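Local coordinates for protein trilobed Protease (Pyrococcus furiosus, PDB 2GOP) that probably takes part in protein or peptide breakdown, forming the seven-bladed, open-velcro beta-propeller of a trilobed protease, where it may help control substrate access, at residues Ser115-Ile120 and Phe154-Thr159; Ser108-Glu113 and Gly176-Asp181; Ile73-Ala78 and Glu86-Asp91. All blocks are in the same frame, centred on the assembly; numbering follows the deposited sequence.

Contact 1. Residues Ser115-Ile120 and Phe154-Thr159; sequences SRKLLI and FWIFDT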
loop_
_atom_site.group_PDB
_atom_site.type_symbol
_atom_site.label_atom_id
_atom_site.label_comp_id
_atom_site.label_asym_id
_atom_site.label_seq_id
_atom_site.Cartn_x
_atom_site.Cartn_y
_atom_site.Cartn_z
ATOM N N SER A 115 -0.121 6.944 31.121
ATOM C CA SER A 115 -1.304 7.816 30.954
ATOM C C SER A 115 -0.960 9.299 31.089
ATOM O O SER A 115 -1.814 10.105 31.446
ATOM C CB SER A 115 -2.405 7.472 31.978
ATOM O OG SER A 115 -2.749 6.114 31.934
ATOM N N ARG A 116 0.293 9.649 30.830
ATOM C CA ARG A 116 0.749 11.033 30.948
ATOM C C ARG A 116 1.431 11.482 29.657
ATOM O O ARG A 116 1.124 12.562 29.141
ATOM C CB ARG A 116 1.674 11.165 32.162
ATOM C CG ARG A 116 2.431 12.453 32.261
ATOM C CD ARG A 116 3.525 12.369 33.329
ATOM N NE ARG A 116 4.765 12.949 32.815
ATOM C CZ ARG A 116 5.915 12.294 32.633
ATOM N NH1 ARG A 116 6.061 11.014 32.981
ATOM N NH2 ARG A 116 6.961 12.952 32.133
ATOM N N LYS A 117 2.338 10.661 29.125
ATOM C CA LYS A 117 2.991 10.987 27.854
ATOM C C LYS A 117 2.208 10.485 26.635
ATOM O O LYS A 117 1.622 9.392 26.646
ATOM C CB LYS A 117 4.413 10.443 27.814
ATOM C CG LYS A 117 5.301 10.978 28.943
ATOM C CD LYS A 117 6.779 10.666 28.711
ATOM C CE LYS A 117 7.108 9.167 28.766
ATOM N NZ LYS A 117 7.016 8.560 30.131
ATOM N N LEU A 118 2.258 11.282 25.573
ATOM C CA LEU A 118 1.516 11.027 24.356
ATOM C C LEU A 118 2.466 11.124 23.145
ATOM O O LEU A 118 3.162 12.137 22.968
ATOM C CB LEU A 118 0.387 12.051 24.278
ATOM C CG LEU A 118 -0.747 11.919 23.268
ATOM C CD1 LEU A 118 -1.446 10.560 23.355
ATOM C CD2 LEU A 118 -1.728 13.075 23.490
ATOM N N LEU A 119 2.529 10.054 22.350
ATOM C CA LEU A 119 3.339 10.024 21.127
ATOM C C LEU A 119 2.470 10.384 19.931
ATOM O O LEU A 119 1.489 9.697 19.639
ATOM C CB LEU A 119 3.956 8.647 20.888
ATOM C CG LEU A 119 4.781 8.508 19.585
ATOM C CD1 LEU A 119 6.004 9.436 19.621
ATOM C CD2 LEU A 119 5.183 7.053 19.322
ATOM N N ILE A 120 2.850 11.463 19.248
ATOM C CA ILE A 120 2.198 11.907 18.026
ATOM C C ILE A 120 3.189 11.803 16.873
ATOM O O ILE A 120 4.307 12.329 16.947
ATOM C CB ILE A 120 1.741 13.383 18.139
ATOM C CG1 ILE A 120 0.874 13.590 19.394
ATOM C CG2 ILE A 120 0.973 13.813 16.879
ATOM C CD1 ILE A 120 0.895 14.989 19.906
ATOM N N PHE A 154 8.040 13.409 14.877
ATOM C CA PHE A 154 7.652 12.706 16.092
ATOM C C PHE A 154 7.614 13.706 17.261
ATOM O O PHE A 154 8.620 14.355 17.566
ATOM C CB PHE A 154 8.657 11.590 16.409
ATOM C CG PHE A 154 8.723 10.480 15.360
ATOM C CD1 PHE A 154 9.242 10.720 14.096
ATOM C CD2 PHE A 154 8.309 9.184 15.670
ATOM C CE1 PHE A 154 9.323 9.702 13.144
ATOM C CE2 PHE A 154 8.387 8.175 14.727
ATOM C CZ PHE A 154 8.910 8.438 13.457
ATOM N N TRP A 155 6.457 13.822 17.912
ATOM C CA TRP A 155 6.320 14.646 19.106
ATOM C C TRP A 155 5.989 13.781 20.322
ATOM O O TRP A 155 5.100 12.923 20.259
ATOM C CB TRP A 155 5.174 15.643 18.966
ATOM C CG TRP A 155 5.258 16.667 17.893
ATOM C CD1 TRP A 155 5.776 17.910 18.001
ATOM C CD2 TRP A 155 4.682 16.584 16.575
ATOM N NE1 TRP A 155 5.609 18.600 16.817
ATOM C CE2 TRP A 155 4.936 17.802 15.931
ATOM C CE3 TRP A 155 4.007 15.577 15.870
ATOM C CZ2 TRP A 155 4.538 18.051 14.612
ATOM C CZ3 TRP A 155 3.610 15.826 14.571
ATOM C CH2 TRP A 155 3.889 17.050 13.950
ATOM N N ILE A 156 6.678 14.022 21.431
ATOM C CA ILE A 156 6.245 13.495 22.718
ATOM C C ILE A 156 5.659 14.658 23.502
ATOM O O ILE A 156 6.352 15.632 23.790
ATOM C CB ILE A 156 7.390 12.840 23.501
ATOM C CG1 ILE A 156 7.986 11.682 22.691
ATOM C CG2 ILE A 156 6.893 12.303 24.842
ATOM C CD1 ILE A 156 9.040 10.890 23.458
ATOM N N PHE A 157 4.369 14.566 23.797
ATOM C CA PHE A 157 3.684 15.570 24.577
ATOM C C PHE A 157 3.436 15.034 25.985
ATOM O O PHE A 157 3.065 13.874 26.169
ATOM C CB PHE A 157 2.354 15.949 23.922
ATOM C CG PHE A 157 1.728 17.168 24.523
ATOM C CD1 PHE A 157 2.053 18.434 24.050
ATOM C CD2 PHE A 157 0.843 17.060 25.588
ATOM C CE1 PHE A 157 1.491 19.559 24.617
ATOM C CE2 PHE A 157 0.285 18.194 26.162
ATOM C CZ PHE A 157 0.607 19.434 25.674
ATOM N N ASP A 158 3.638 15.903 26.968
ATOM C CA ASP A 158 3.494 15.563 28.373
ATOM C C ASP A 158 2.270 16.275 28.916
ATOM O O ASP A 158 2.220 17.501 28.927
ATOM C CB ASP A 158 4.753 16.015 29.118
ATOM C CG ASP A 158 4.678 15.785 30.621
ATOM O OD1 ASP A 158 3.752 15.099 31.097
ATOM O OD2 ASP A 158 5.560 16.312 31.330
ATOM N N THR A 159 1.282 15.513 29.372
ATOM C CA THR A 159 0.053 16.108 29.916
ATOM C C THR A 159 0.251 16.749 31.301
ATOM O O THR A 159 -0.543 17.587 31.714
ATOM C CB THR A 159 -1.092 15.071 30.002
ATOM O OG1 THR A 159 -0.735 14.030 30.918
ATOM C CG2 THR A 159 -1.380 14.489 28.641
#
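Ile120 and Trp155 form the apolar centre, the isoleucine crossing the indole at a slant. With chi1 at -53°, Ile120 holds CG2 anti to its backbone N, and this methyl meets the benzo part of the indole, where Ile120 CG2 lies 3.7 Å from Trp155 CE3. The rim of the same ring faces the backbone, Trp155 CE3 being 3.4 Å from Ile120 O, near the ring plane. Leu118 and Phe157 continue this side, their CB atoms facing one another while the phenyl ring leans away; Leu118 meets Ile100, and both Ile120 and Trp155 meet Leu101, on strand 96-103 of the preceding blade. On the other face, Leu119 CD1 packs 4.3 Å from Ile156 CG1.

The two segments belong to the second and third strands of a four-stranded antiparallel propeller blade. Leu118 with Phe157 and Ile120 with Trp155 are hydrogen-bonded pairs, each closed by two backbone bonds, and Lys117-Asp158 and Leu119-Ile156 are the non-hydrogen-bonded pairs. Here carbonyl oxygens come within reach of CA hydrogens, as at Lys117 CA to Phe157 O, 3.3 Å.

Just beyond the end of strand 151-158, where strand 117-123 begins, Arg116 O is gripped twice by one residue: Thr159 N donates at 3.0 Å, and Thr159 OG1, in the carbonyl plane and on a lone pair, donates at the same distance. Beyond it a salt bridge joins Arg116 NE to Asp158 OD1 at 2.9 Å. The guanidinium and carboxylate planes stand 81° apart, and NE approaches from above the carboxylate, a bent bond of 135°. The Asp158 carboxylate is held independently by the backbone amides of Glu160 and Ser161, which would fix it for the arginine, while CG of Lys117 lies over one face of the guanidinium. The ammonium of Lys117 leads away to Asp114 and Asp181.

Contact 2. Residues Ser108-Glu113 and Gly176-Asp181; sequences SLEWNE and GIWHRD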
loop_
_atom_site.group_PDB
_atom_site.type_symbol
_atom_site.label_atom_id
_atom_site.label_comp_id
_atom_site.label_asym_id
_atom_site.label_seq_id
_atom_site.Cartn_x
_atom_site.Cartn_y
_atom_site.Cartn_z
ATOM N N SER A 108 -0.188 8.778 13.509
ATOM C CA SER A 108 -0.542 7.974 14.682
ATOM C C SER A 108 -0.600 8.796 15.953
ATOM O O SER A 108 -0.015 9.882 16.046
ATOM C CB SER A 108 0.443 6.834 14.878
ATOM O OG SER A 108 1.759 7.339 14.989
ATOM N N LEU A 109 -1.300 8.232 16.932
ATOM C CA LEU A 109 -1.564 8.879 18.204
ATOM C C LEU A 109 -1.633 7.790 19.267
ATOM O O LEU A 109 -2.474 6.910 19.166
ATOM C CB LEU A 109 -2.890 9.620 18.108
ATOM C CG LEU A 109 -3.337 10.456 19.298
ATOM C CD1 LEU A 109 -2.289 11.535 19.625
ATOM C CD2 LEU A 109 -4.703 11.045 18.956
ATOM N N GLU A 110 -0.724 7.812 20.247
ATOM C CA GLU A 110 -0.574 6.678 21.172
ATOM C C GLU A 110 -0.150 7.159 22.548
ATOM O O GLU A 110 0.804 7.907 22.676
ATOM C CB GLU A 110 0.464 5.660 20.650
ATOM C CG GLU A 110 0.563 4.356 21.480
ATOM C CD GLU A 110 1.717 3.388 21.095
ATOM O OE1 GLU A 110 2.642 3.729 20.318
ATOM O OE2 GLU A 110 1.684 2.246 21.602
ATOM N N TRP A 111 -0.866 6.702 23.566
ATOM C CA TRP A 111 -0.517 6.975 24.938
ATOM C C TRP A 111 0.614 6.078 25.385
ATOM O O TRP A 111 0.654 4.897 25.042
ATOM C CB TRP A 111 -1.700 6.695 25.866
ATOM C CG TRP A 111 -2.772 7.717 25.838
ATOM C CD1 TRP A 111 -3.964 7.610 25.216
ATOM C CD2 TRP A 111 -2.774 8.988 26.500
ATOM N NE1 TRP A 111 -4.711 8.739 25.432
ATOM C CE2 TRP A 111 -4.003 9.600 26.217
ATOM C CE3 TRP A 111 -1.855 9.667 27.301
ATOM C CZ2 TRP A 111 -4.345 10.869 26.704
ATOM C CZ3 TRP A 111 -2.192 10.929 27.778
ATOM C CH2 TRP A 111 -3.432 11.513 27.480
ATOM N N ASN A 112 1.510 6.653 26.183
ATOM C CA ASN A 112 2.428 5.893 27.015
ATOM C C ASN A 112 1.649 5.156 28.117
ATOM O O ASN A 112 0.574 5.591 28.527
ATOM C CB ASN A 112 3.465 6.844 27.621
ATOM C CG ASN A 112 4.506 6.120 28.444
ATOM O OD1 ASN A 112 4.201 5.612 29.522
ATOM N ND2 ASN A 112 5.740 6.056 27.936
ATOM N N GLU A 113 2.187 4.027 28.579
ATOM C CA GLU A 113 1.610 3.230 29.679
ATOM C C GLU A 113 1.322 4.063 30.925
ATOM O O GLU A 113 0.499 3.699 31.767
ATOM C CB GLU A 113 2.585 2.121 30.093
ATOM C CG GLU A 113 2.724 0.964 29.108
ATOM C CD GLU A 113 3.908 0.051 29.429
ATOM O OE1 GLU A 113 4.539 0.226 30.500
ATOM O OE2 GLU A 113 4.214 -0.835 28.604
ATOM N N GLY A 176 6.407 5.038 14.305
ATOM C CA GLY A 176 6.954 4.811 15.654
ATOM C C GLY A 176 5.915 4.304 16.616
ATOM O O GLY A 176 4.717 4.576 16.441
ATOM N N ILE A 177 6.376 3.543 17.619
ATOM C CA ILE A 177 5.524 3.048 18.695
ATOM C C ILE A 177 6.265 3.148 20.019
ATOM O O ILE A 177 7.500 3.188 20.042
ATOM C CB ILE A 177 5.077 1.570 18.469
ATOM C CG1 ILE A 177 6.289 0.644 18.358
ATOM C CG2 ILE A 177 4.215 1.430 17.189
ATOM C CD1 ILE A 177 5.955 -0.816 18.586
ATOM N N TRP A 178 5.517 3.213 21.121
ATOM C CA TRP A 178 6.128 3.184 22.448
ATOM C C TRP A 178 6.655 1.776 22.719
ATOM O O TRP A 178 6.016 0.788 22.348
ATOM C CB TRP A 178 5.113 3.513 23.545
ATOM C CG TRP A 178 4.738 4.951 23.687
ATOM C CD1 TRP A 178 3.536 5.507 23.378
ATOM C CD2 TRP A 178 5.548 6.012 24.207
ATOM N NE1 TRP A 178 3.553 6.840 23.648
ATOM C CE2 TRP A 178 4.772 7.182 24.163
ATOM C CE3 TRP A 178 6.860 6.088 24.705
ATOM C CZ2 TRP A 178 5.257 8.423 24.590
ATOM C CZ3 TRP A 178 7.341 7.330 25.131
ATOM C CH2 TRP A 178 6.537 8.474 25.068
ATOM N N HIS A 179 7.821 1.701 23.356
ATOM C CA HIS A 179 8.303 0.475 23.978
ATOM C C HIS A 179 8.739 0.844 25.387
ATOM O O HIS A 179 9.888 1.247 25.612
ATOM C CB HIS A 179 9.455 -0.152 23.197
ATOM C CG HIS A 179 9.915 -1.460 23.768
ATOM N ND1 HIS A 179 9.059 -2.528 23.974
ATOM C CD2 HIS A 179 11.138 -1.872 24.181
ATOM C CE1 HIS A 179 9.737 -3.534 24.496
ATOM N NE2 HIS A 179 11.003 -3.166 24.626
ATOM N N ARG A 180 7.809 0.694 26.323
ATOM C CA ARG A 180 7.897 1.315 27.652
ATOM C C ARG A 180 8.155 2.824 27.507
ATOM O O ARG A 180 7.321 3.494 26.914
ATOM C CB ARG A 180 8.871 0.573 28.559
ATOM C CG ARG A 180 8.401 -0.870 28.848
ATOM C CD ARG A 180 8.838 -1.370 30.210
ATOM N NE ARG A 180 8.377 -2.735 30.507
ATOM C CZ ARG A 180 7.146 -3.066 30.916
ATOM N NH1 ARG A 180 6.204 -2.144 31.071
ATOM N NH2 ARG A 180 6.850 -4.337 31.170
ATOM N N ASP A 181 9.275 3.356 28.004
ATOM C CA ASP A 181 9.554 4.788 27.863
ATOM C C ASP A 181 10.399 5.134 26.641
ATOM O O ASP A 181 10.738 6.302 26.424
ATOM C CB ASP A 181 10.201 5.334 29.133
ATOM C CG ASP A 181 9.183 5.637 30.223
ATOM O OD1 ASP A 181 8.006 5.975 29.904
ATOM O OD2 ASP A 181 9.567 5.530 31.397
HETATM O O HOH W 1 3.745 6.006 13.570
HETATM O O HOH W 2 2.344 4.894 17.970
HETATM O O HOH W 3 3.394 0.168 21.881
HETATM O O HOH W 4 5.808 4.461 31.542
HETATM O O HOH W 5 4.478 2.982 27.095
HETATM O O HOH W 6 4.979 -0.165 26.062
#
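Glu110 and Trp178 meet because each first torsion sends its chain across the gap: CG of Glu110 is anti to the backbone N (chi1 -173°) and the chain runs on extended, while CG of Trp178 is anti to its carbonyl carbon (chi1 -76°). The two side chains run alongside one another, pointing opposite ways, and each bonds to the other's backbone. Trp178 NE1 donates to Glu110 O at 3.1 Å; the oxygen lies in the indole plane, but the donor stands above the carbonyl plane. In return, Glu110 OE1 accepts from Trp178 N at 3.0 Å, met from above the carboxylate plane. A water bound at 2.6 Å to Glu110 OE1 also donates to Gly176 O, and another links Ser108 OG to Gly176 N, so water fills in where the backbones do not pair.

Asn112 covers the indole from one side. Its CB sits over the six-membered ring in a CH-pi contact, and Asn112 ND2 lies over the same face, 3.4 Å from Trp178 CE3. That amide nitrogen donates to Asp181 OD1 at 3.0 Å. Asp181 OD1 is also paired with Lys117, and OD1 of Asn112 accepts from the Asp114 amide, which probably fixes the rotation of the amide. Farther out, a water accepts from Glu113 N and donates to Arg180 O.

Strands 105-111 and 175-179 are the innermost strands of two successive propeller blades, running parallel (7° between the short axes) and 7.8 Å apart, so side chains and waters make the junction. Strand 117-123 backs 105-111 and brings Leu119 against Trp178, strand 182-188 backs 175-179 and supplies Ile183 to the same indole, and strand 72-79 of the preceding blade packs on Trp111.

Contact 3. Residues Ile73-Ala78 and Glu86-Asp91; sequences IAFMRA and EIWVAD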
loop_
_atom_site.group_PDB
_atom_site.type_symbol
_atom_site.label_atom_id
_atom_site.label_comp_id
_atom_site.label_asym_id
_atom_site.label_seq_id
_atom_site.Cartn_x
_atom_site.Cartn_y
_atom_site.Cartn_z
ATOM N N ILE A 73 -8.798 11.214 27.371
ATOM C CA ILE A 73 -8.900 10.778 25.988
ATOM C C ILE A 73 -8.228 11.803 25.070
ATOM O O ILE A 73 -8.487 12.999 25.156
ATOM C CB ILE A 73 -10.383 10.514 25.574
ATOM C CG1 ILE A 73 -10.451 9.924 24.166
ATOM C CG2 ILE A 73 -11.213 11.780 25.664
ATOM C CD1 ILE A 73 -11.768 9.283 23.851
ATOM N N ALA A 74 -7.337 11.322 24.211
ATOM C CA ALA A 74 -6.756 12.150 23.171
ATOM C C ALA A 74 -7.547 11.916 21.887
ATOM O O ALA A 74 -8.094 10.830 21.667
ATOM C CB ALA A 74 -5.272 11.809 22.971
ATOM N N PHE A 75 -7.619 12.935 21.040
ATOM C CA PHE A 75 -8.328 12.791 19.781
ATOM C C PHE A 75 -7.865 13.815 18.782
ATOM O O PHE A 75 -7.125 14.729 19.126
ATOM C CB PHE A 75 -9.844 12.889 19.987
ATOM C CG PHE A 75 -10.309 14.196 20.575
ATOM C CD1 PHE A 75 -10.351 14.379 21.956
ATOM C CD2 PHE A 75 -10.741 15.234 19.752
ATOM C CE1 PHE A 75 -10.817 15.580 22.505
ATOM C CE2 PHE A 75 -11.199 16.429 20.296
ATOM C CZ PHE A 75 -11.239 16.598 21.668
ATOM N N MET A 76 -8.336 13.663 17.549
ATOM C CA MET A 76 -7.960 14.557 16.470
ATOM C C MET A 76 -9.160 15.366 15.995
ATOM O O MET A 76 -10.266 14.835 15.880
ATOM C CB MET A 76 -7.405 13.744 15.312
ATOM C CG MET A 76 -6.408 14.485 14.458
ATOM S SD MET A 76 -6.477 13.945 12.743
ATOM C CE MET A 76 -7.864 14.958 12.263
ATOM N N ARG A 77 -8.927 16.642 15.697
ATOM C CA ARG A 77 -9.960 17.505 15.146
ATOM C C ARG A 77 -9.434 18.182 13.870
ATOM O O ARG A 77 -8.355 18.774 13.861
ATOM C CB ARG A 77 -10.386 18.536 16.194
ATOM C CG ARG A 77 -11.569 19.401 15.781
ATOM C CD ARG A 77 -12.193 20.098 16.990
ATOM N NE ARG A 77 -12.989 19.191 17.830
ATOM C CZ ARG A 77 -13.247 19.400 19.122
ATOM N NH1 ARG A 77 -12.751 20.458 19.748
ATOM N NH2 ARG A 77 -13.988 18.535 19.801
ATOM N N ALA A 78 -10.206 18.074 12.796
ATOM C CA ALA A 78 -9.861 18.680 11.522
ATOM C C ALA A 78 -10.354 20.116 11.498
ATOM O O ALA A 78 -11.509 20.388 11.833
ATOM C CB ALA A 78 -10.491 17.901 10.380
ATOM N N GLU A 86 -5.689 18.864 14.235
ATOM C CA GLU A 86 -5.328 19.264 15.576
ATOM C C GLU A 86 -5.414 18.075 16.498
ATOM O O GLU A 86 -6.348 17.284 16.399
ATOM C CB GLU A 86 -6.274 20.339 16.075
ATOM C CG GLU A 86 -6.441 21.510 15.125
ATOM C CD GLU A 86 -7.686 22.288 15.438
ATOM O OE1 GLU A 86 -8.153 22.211 16.586
ATOM O OE2 GLU A 86 -8.210 22.959 14.532
ATOM N N ILE A 87 -4.435 17.954 17.385
ATOM C CA ILE A 87 -4.511 16.988 18.467
ATOM C C ILE A 87 -5.053 17.690 19.713
ATOM O O ILE A 87 -4.616 18.791 20.058
ATOM C CB ILE A 87 -3.155 16.329 18.752
ATOM C CG1 ILE A 87 -2.654 15.589 17.508
ATOM C CG2 ILE A 87 -3.262 15.371 19.942
ATOM C CD1 ILE A 87 -3.635 14.565 16.902
ATOM N N TRP A 88 -6.025 17.036 20.347
ATOM C CA TRP A 88 -6.695 17.515 21.535
ATOM C C TRP A 88 -6.563 16.476 22.639
ATOM O O TRP A 88 -6.351 15.289 22.373
ATOM C CB TRP A 88 -8.191 17.710 21.256
ATOM C CG TRP A 88 -8.521 18.951 20.522
ATOM C CD1 TRP A 88 -8.158 19.274 19.251
ATOM C CD2 TRP A 88 -9.306 20.044 21.008
ATOM N NE1 TRP A 88 -8.659 20.506 18.918
ATOM C CE2 TRP A 88 -9.367 21.001 19.981
ATOM C CE3 TRP A 88 -9.960 20.306 22.216
ATOM C CZ2 TRP A 88 -10.048 22.210 20.127
ATOM C CZ3 TRP A 88 -10.630 21.500 22.357
ATOM C CH2 TRP A 88 -10.677 22.434 21.320
ATOM N N VAL A 89 -6.727 16.931 23.874
ATOM C CA VAL A 89 -6.840 16.046 25.022
ATOM C C VAL A 89 -8.025 16.487 25.885
ATOM O O VAL A 89 -8.139 17.656 26.232
ATOM C CB VAL A 89 -5.532 16.038 25.853
ATOM C CG1 VAL A 89 -5.687 15.143 27.078
ATOM C CG2 VAL A 89 -4.365 15.555 24.984
ATOM N N ALA A 90 -8.908 15.539 26.199
ATOM C CA ALA A 90 -10.039 15.771 27.083
ATOM C C ALA A 90 -9.800 15.054 28.400
ATOM O O ALA A 90 -9.361 13.901 28.436
ATOM C CB ALA A 90 -11.327 15.274 26.453
ATOM N N ASP A 91 -10.096 15.753 29.482
ATOM C CA ASP A 91 -9.972 15.218 30.813
ATOM C C ASP A 91 -11.353 14.751 31.249
ATOM O O ASP A 91 -12.236 15.564 31.531
ATOM C CB ASP A 91 -9.425 16.295 31.736
ATOM C CG ASP A 91 -8.945 15.743 33.049
ATOM O OD1 ASP A 91 -9.746 15.079 33.748
ATOM O OD2 ASP A 91 -7.763 15.982 33.381
#
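Phe75 and Arg77 of the facing strand both meet Trp88 from the same side of its indole. The CB of Trp88 rests over the Phe75 ring, 3.5 Å from its centroid, a CH-pi contact made possible because Phe75 CG lies between the backbone N and the carbonyl carbon (chi1 60°), which swings the phenyl across to strand 86-91. The indole plane is turned only 23° from the phenyl, but the ring is displaced so far that little of it lies over its neighbour; Ala90 CB sits at the phenyl edge. Arg77 reaches over the indole in a cation-pi contact, with CZ of Arg77 4.3 Å from the Trp88 six-membered centroid and Arg77 NH1 3.2 Å from Trp88 CZ2.

A second shell fixes this cluster. Trp88 NE1 donates to Glu86 OE1 at 2.9 Å, a nearly straight bond within one strand that sets the turn of the indole. NE and NH2 of Arg77 bond to the carbonyls of Asn60 and Glu59, leaving NH1 over the ring. A leucine in place of Trp88 would probably deprive the Arg77 cation of its aromatic face and Glu86 OE1 of its indole donor. Beneath, paired backbone bonds close Ile73-Ala90, Phe75-Trp88 and Arg77-Glu86.

The hairpin supplies the two middle strands of a propeller blade, between strands 62-66 and 96-103. Its face with Ile73 and Phe75 meets Ile45 and Ile58 of the preceding blade, whereas Ala74 and Ile87 on the other face pack on Leu109 of strand 105-111 in the next.

In the fold
Contacts 1 and 3 are both buried pairings of the middle strands within a blade, in adjoining blades, and they share a boundary: Leu118 fits against Ala74 and Val89, and Ile120 against Ile87. They differ at their edges, where contact 1 closes with a salt bridge and contact 3 carries an arginine over an indole. Contact 2 joins separate blades without pairing their strands; it lies nearer the centre of the chain, is only partly buried and depends on side-chain bonds and water. It shares a sheet with contact 1, to which it is tied by Glu110 O with Leu119 N and by the Lys117-Asp181 salt bridge, while Leu109 connects 108-113 with contact 3.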